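Side-chain contacts in phosphate ABC transporter, phosphate-binding protein (Clostridium perfringens, PDB 4Q8R), which probably captures phosphate with high affinity and delivers it to an ABC-type transporter for uptake into the cell: residues 173-178 and 190-195; 58-61 and 65-68. All coordinates share one frame; numbering follows the deposited sequence.

Interaction 1: 173-178 and 190-195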
loop_
_atom_site.group_PDB
_atom_site.type_symbol
_atom_site.label_atom_id
_atom_site.label_comp_id
_atom_site.label_asym_id
_atom_site.label_seq_id
_atom_site.Cartn_x
_atom_site.Cartn_y
_atom_site.Cartn_z
ATOM N N ILE A 173 5.765 -0.062 -3.387
ATOM C CA ILE A 173 5.199 0.852 -2.426
ATOM C C ILE A 173 3.986 1.548 -2.986
ATOM O O ILE A 173 3.875 1.747 -4.188
ATOM C CB ILE A 173 6.261 1.881 -2.065
ATOM C CG1 ILE A 173 5.972 2.575 -0.763
ATOM C CG2 ILE A 173 6.472 2.934 -3.198
ATOM C CD1 ILE A 173 7.119 3.366 -0.235
ATOM N N SER A 174 3.048 1.916 -2.123
ATOM C CA SER A 174 1.889 2.729 -2.521
ATOM C C SER A 174 2.339 4.033 -3.234
ATOM O O SER A 174 3.313 4.666 -2.823
ATOM C CB SER A 174 1.128 3.126 -1.262
ATOM O OG SER A 174 0.228 4.201 -1.490
ATOM N N PHE A 175 1.572 4.435 -4.233
ATOM C CA PHE A 175 1.803 5.685 -4.934
ATOM C C PHE A 175 1.843 6.859 -3.934
ATOM O O PHE A 175 2.475 7.917 -4.220
ATOM C CB PHE A 175 0.646 5.970 -5.867
ATOM C CG PHE A 175 0.616 5.200 -7.157
ATOM C CD1 PHE A 175 1.477 4.126 -7.462
ATOM C CD2 PHE A 175 -0.361 5.575 -8.149
ATOM C CE1 PHE A 175 1.370 3.484 -8.659
ATOM C CE2 PHE A 175 -0.418 4.956 -9.362
ATOM C CZ PHE A 175 0.440 3.860 -9.619
ATOM N N SER A 176 1.124 6.718 -2.795
ATOM C CA SER A 176 1.064 7.728 -1.757
ATOM C C SER A 176 2.442 8.138 -1.215
ATOM O O SER A 176 2.642 9.210 -0.672
ATOM C CB SER A 176 0.139 7.286 -0.591
ATOM O OG SER A 176 -0.316 8.382 0.070
ATOM N N TYR A 177 3.408 7.212 -1.330
ATOM C CA TYR A 177 4.763 7.454 -0.837
ATOM C C TYR A 177 5.735 7.844 -1.933
ATOM O O TYR A 177 6.893 8.126 -1.638
ATOM C CB TYR A 177 5.324 6.198 -0.173
ATOM C CG TYR A 177 4.746 5.918 1.208
ATOM C CD1 TYR A 177 3.439 5.437 1.371
ATOM C CD2 TYR A 177 5.516 6.155 2.343
ATOM C CE1 TYR A 177 2.936 5.164 2.649
ATOM C CE2 TYR A 177 5.015 5.925 3.599
ATOM C CZ TYR A 177 3.736 5.438 3.768
ATOM O OH TYR A 177 3.380 5.153 5.065
ATOM N N VAL A 178 5.310 7.834 -3.184
ATOM C CA VAL A 178 6.256 8.120 -4.298
ATOM C C VAL A 178 6.495 9.626 -4.367
ATOM O O VAL A 178 5.573 10.392 -4.248
ATOM C CB VAL A 178 5.756 7.585 -5.641
ATOM C CG1 VAL A 178 6.713 8.004 -6.761
ATOM C CG2 VAL A 178 5.630 6.051 -5.601
ATOM N N VAL A 190 3.276 1.504 -19.195
ATOM C CA VAL A 190 2.302 2.432 -18.623
ATOM C C VAL A 190 2.872 3.147 -17.400
ATOM O O VAL A 190 3.324 2.504 -16.446
ATOM C CB VAL A 190 1.035 1.685 -18.199
ATOM C CG1 VAL A 190 0.018 2.626 -17.606
ATOM C CG2 VAL A 190 0.437 0.911 -19.367
ATOM N N GLU A 191 2.782 4.482 -17.404
ATOM C CA GLU A 191 3.262 5.265 -16.304
ATOM C C GLU A 191 2.434 5.014 -15.041
ATOM O O GLU A 191 1.215 4.866 -15.084
ATOM C CB GLU A 191 3.235 6.784 -16.632
ATOM C CG GLU A 191 4.281 7.151 -17.715
ATOM C CD GLU A 191 4.131 8.554 -18.226
ATOM O OE1 GLU A 191 3.219 9.228 -17.713
ATOM O OE2 GLU A 191 4.924 8.965 -19.116
ATOM N N ALA A 192 3.132 5.003 -13.928
ATOM C CA ALA A 192 2.545 4.763 -12.600
ATOM C C ALA A 192 1.824 6.028 -12.038
ATOM O O ALA A 192 2.327 6.758 -11.186
ATOM C CB ALA A 192 3.628 4.263 -11.663
ATOM N N THR A 193 0.615 6.268 -12.524
ATOM C CA THR A 193 -0.138 7.471 -12.134
ATOM C C THR A 193 -1.545 7.088 -11.700
ATOM O O THR A 193 -2.109 6.075 -12.176
ATOM C CB THR A 193 -0.247 8.483 -13.309
ATOM O OG1 THR A 193 -1.045 7.941 -14.363
ATOM C CG2 THR A 193 1.105 8.880 -13.834
ATOM N N PRO A 194 -2.118 7.867 -10.793
ATOM C CA PRO A 194 -3.518 7.584 -10.405
ATOM C C PRO A 194 -4.465 7.517 -11.627
ATOM O O PRO A 194 -5.341 6.653 -11.676
ATOM C CB PRO A 194 -3.856 8.718 -9.407
ATOM C CG PRO A 194 -2.541 9.224 -8.895
ATOM C CD PRO A 194 -1.476 8.882 -9.937
ATOM N N GLU A 195 -4.224 8.385 -12.627
ATOM C CA GLU A 195 -4.986 8.354 -13.889
ATOM C C GLU A 195 -4.971 6.981 -14.578
ATOM O O GLU A 195 -6.024 6.471 -15.024
ATOM C CB GLU A 195 -4.580 9.509 -14.849
ATOM C CG GLU A 195 -5.368 9.499 -16.140
ATOM C CD GLU A 195 -5.099 10.725 -17.054
ATOM O OE1 GLU A 195 -3.994 11.330 -16.971
ATOM O OE2 GLU A 195 -5.983 11.081 -17.882
#

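Interaction 2: 58-61 and 65-68. With ZN (zinc ion), chain F; PO4 (phosphate ion), chain B.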
loop_
_atom_site.group_PDB
_atom_site.type_symbol
_atom_site.label_atom_id
_atom_site.label_comp_id
_atom_site.label_asym_id
_atom_site.label_seq_id
_atom_site.Cartn_x
_atom_site.Cartn_y
_atom_site.Cartn_z
ATOM N N ALA A 58 -6.822 -1.555 5.959
ATOM C CA ALA A 58 -6.177 -2.578 5.112
ATOM C C ALA A 58 -5.955 -2.066 3.695
ATOM O O ALA A 58 -6.796 -1.280 3.130
ATOM C CB ALA A 58 -7.014 -3.776 5.072
ATOM N N SER A 59 -4.881 -2.529 3.097
ATOM C CA SER A 59 -4.536 -2.183 1.705
ATOM C C SER A 59 -4.592 -3.431 0.822
ATOM O O SER A 59 -3.947 -3.540 -0.253
ATOM C CB SER A 59 -3.180 -1.538 1.666
ATOM O OG SER A 59 -2.167 -2.442 2.058
ATOM N N ARG A 60 -5.378 -4.413 1.266
ATOM C CA ARG A 60 -5.727 -5.595 0.468
ATOM C C ARG A 60 -7.165 -5.954 0.817
ATOM O O ARG A 60 -7.690 -5.458 1.836
ATOM C CB ARG A 60 -4.828 -6.810 0.794
ATOM C CG ARG A 60 -4.820 -7.194 2.256
ATOM C CD ARG A 60 -4.375 -8.620 2.395
ATOM N NE ARG A 60 -4.099 -9.030 3.752
ATOM C CZ ARG A 60 -4.990 -9.521 4.589
ATOM N NH1 ARG A 60 -6.271 -9.639 4.209
ATOM N NH2 ARG A 60 -4.590 -9.944 5.782
ATOM N N ASP A 61 -7.792 -6.788 0.015
ATOM C CA ASP A 61 -9.091 -7.270 0.402
ATOM C C ASP A 61 -8.964 -8.190 1.638
ATOM O O ASP A 61 -7.902 -8.745 1.907
ATOM C CB ASP A 61 -9.725 -8.048 -0.706
ATOM C CG ASP A 61 -11.193 -8.116 -0.558
ATOM O OD1 ASP A 61 -11.773 -7.619 0.443
ATOM O OD2 ASP A 61 -11.786 -8.679 -1.442
ATOM N N GLU A 65 -11.703 -15.782 6.006
ATOM C CA GLU A 65 -11.772 -15.944 7.470
ATOM C C GLU A 65 -11.828 -14.698 8.344
ATOM O O GLU A 65 -12.291 -14.729 9.517
ATOM C CB GLU A 65 -10.499 -16.493 7.886
ATOM C CG GLU A 65 -10.375 -17.881 7.761
ATOM C CD GLU A 65 -9.050 -18.240 8.305
ATOM O OE1 GLU A 65 -9.069 -19.070 9.279
ATOM O OE2 GLU A 65 -8.049 -17.655 7.747
ATOM N N GLU A 66 -11.268 -13.636 7.816
ATOM C CA GLU A 66 -11.283 -12.341 8.460
ATOM C C GLU A 66 -12.701 -11.826 8.338
ATOM O O GLU A 66 -13.239 -11.230 9.253
ATOM C CB GLU A 66 -10.264 -11.364 7.807
ATOM C CG GLU A 66 -8.818 -11.796 7.987
ATOM C CD GLU A 66 -7.785 -11.053 7.129
ATOM O OE1 GLU A 66 -6.619 -10.961 7.565
ATOM O OE2 GLU A 66 -8.129 -10.559 6.019
ATOM N N LYS A 67 -13.303 -12.083 7.184
ATOM C CA LYS A 67 -14.677 -11.732 6.944
ATOM C C LYS A 67 -15.623 -12.423 7.905
ATOM O O LYS A 67 -16.548 -11.758 8.415
ATOM C CB LYS A 67 -15.029 -12.026 5.481
ATOM C CG LYS A 67 -16.357 -11.472 5.009
ATOM C CD LYS A 67 -16.305 -9.965 4.826
ATOM C CE LYS A 67 -17.711 -9.396 4.883
ATOM N NZ LYS A 67 -17.703 -7.926 4.690
ATOM N N GLN A 68 -15.371 -13.720 8.133
ATOM C CA GLN A 68 -16.096 -14.604 9.037
ATOM C C GLN A 68 -16.070 -14.153 10.484
ATOM O O GLN A 68 -16.934 -14.507 11.253
ATOM C CB GLN A 68 -15.512 -16.055 8.947
ATOM C CG GLN A 68 -16.210 -16.952 7.957
ATOM C CD GLN A 68 -17.673 -17.184 8.344
ATOM O OE1 GLN A 68 -18.574 -16.452 7.899
ATOM N NE2 GLN A 68 -17.914 -18.175 9.201
HETATM ZN ZN ZN F . -13.778 -7.635 0.678
HETATM P P PO4 B . 0.651 -2.303 4.216
HETATM O O1 PO4 B . -0.304 -3.361 4.792
HETATM O O2 PO4 B . 1.493 -1.672 5.304
HETATM O O3 PO4 B . 1.454 -2.893 3.064
HETATM O O4 PO4 B . -0.240 -1.199 3.555
HETATM O O HOH W 1 -13.701 -6.438 -0.604
#

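Interaction 1: 173-178 and 190-195
Phe175 is carried toward the 190-195 segment by a first torsion that sets CG beside its backbone N and anti to the carbonyl carbon (chi1 -78°). With chi2 at 9° the ring plane nearly contains the CA-CB bond; the far rim, CE1, CZ and CE2, faces the 190-195 segment. There it meets mostly backbone, an instance of how an aromatic ring can pack on a turn. The Ala192 methyl CB sits 3.8 Å from both CE1 and CZ of Phe175, while Ala192 O lies 3.7 Å above one face, displaced toward the rim. Phe175 CE2 comes within 3.4 Å of Thr193 C, approached obliquely, and Pro194 CD lies 3.9 Å from Phe175 CD2, with Pro194 N near the ring plane at the edge. Ala192 forms the centre of an inverse gamma turn, and Thr193, whose CB points away, uses OG1 to N-cap the following helix through Asn196 N. The ring therefore abuts the chain just where it turns into helix 194-198. On its own side Phe175 belongs to an ST turn, in which Ser176 N donates to Ser174 OG at 3.0 Å. Tyr202 adds an edge-to-face stack against Phe175 and also touches Ala192. Strand 169-174 pairs with strand 71-86, whose Ala82 packs on Phe175, and helix 15-28 rests against Ser176 and Tyr177 through Pro16.

Interaction 2: 58-61 and 65-68
The guanidinium of Arg60 and the carboxylate of Glu66 meet edge to edge with their planes only 7° apart, the textbook end-on bidentate salt bridge. NH1 donates to Glu66 OE2 at 2.8 Å and NH2 to Glu66 OE1 at 2.9 Å, each bond almost straight and each received by the syn lone pair. The second N-H of NH1, on the flank of the group, bonds to Asp61 O at 3.0 Å, again close to the guanidinium plane, so the arginine fastens its own loop as well as the helix. Arg60 starts from a first torsion of 56°, with CG between the backbone N and the carbonyl carbon, then runs extended to NE; Glu66 comes to meet it from the opposite direction. Second partners, Ser42 OG for NH2 and Lys63 N for OE2, help to fix the rotation of both groups. The neighbours of Arg60 hold ligands: Ser59 OG donates to phosphate O4 at 2.7 Å, and Asp61 OD1 binds zinc at 2.0 Å beside Glu73. The buried charges probably offset each other, and the coplanar pairing is consistent with both being ionised; the bond to Asp61 O ties the same arginine to the backbone of the residue that binds zinc.

From the N terminus, interaction 2 comes first, drawing the loop after strand 55-58 onto helix 64-68 across only three intervening residues. Interaction 1 follows much later, closing an excursion of eleven residues that includes strand 182-187 and ends at helix 194-198. The two are in series, neither nested nor crossed, on opposite sides of the chain's centre, with centres about 23 Å apart. Strand 71-86 connects them: Glu73 shares the zinc with Asp61, and Ala82 and Gly80 make backbone hydrogen bonds with Ile173 and Phe175. The phosphate site offers a second route, for Thr12 and Ser13 bind the ion while touching Tyr177 and Ser174, respectively.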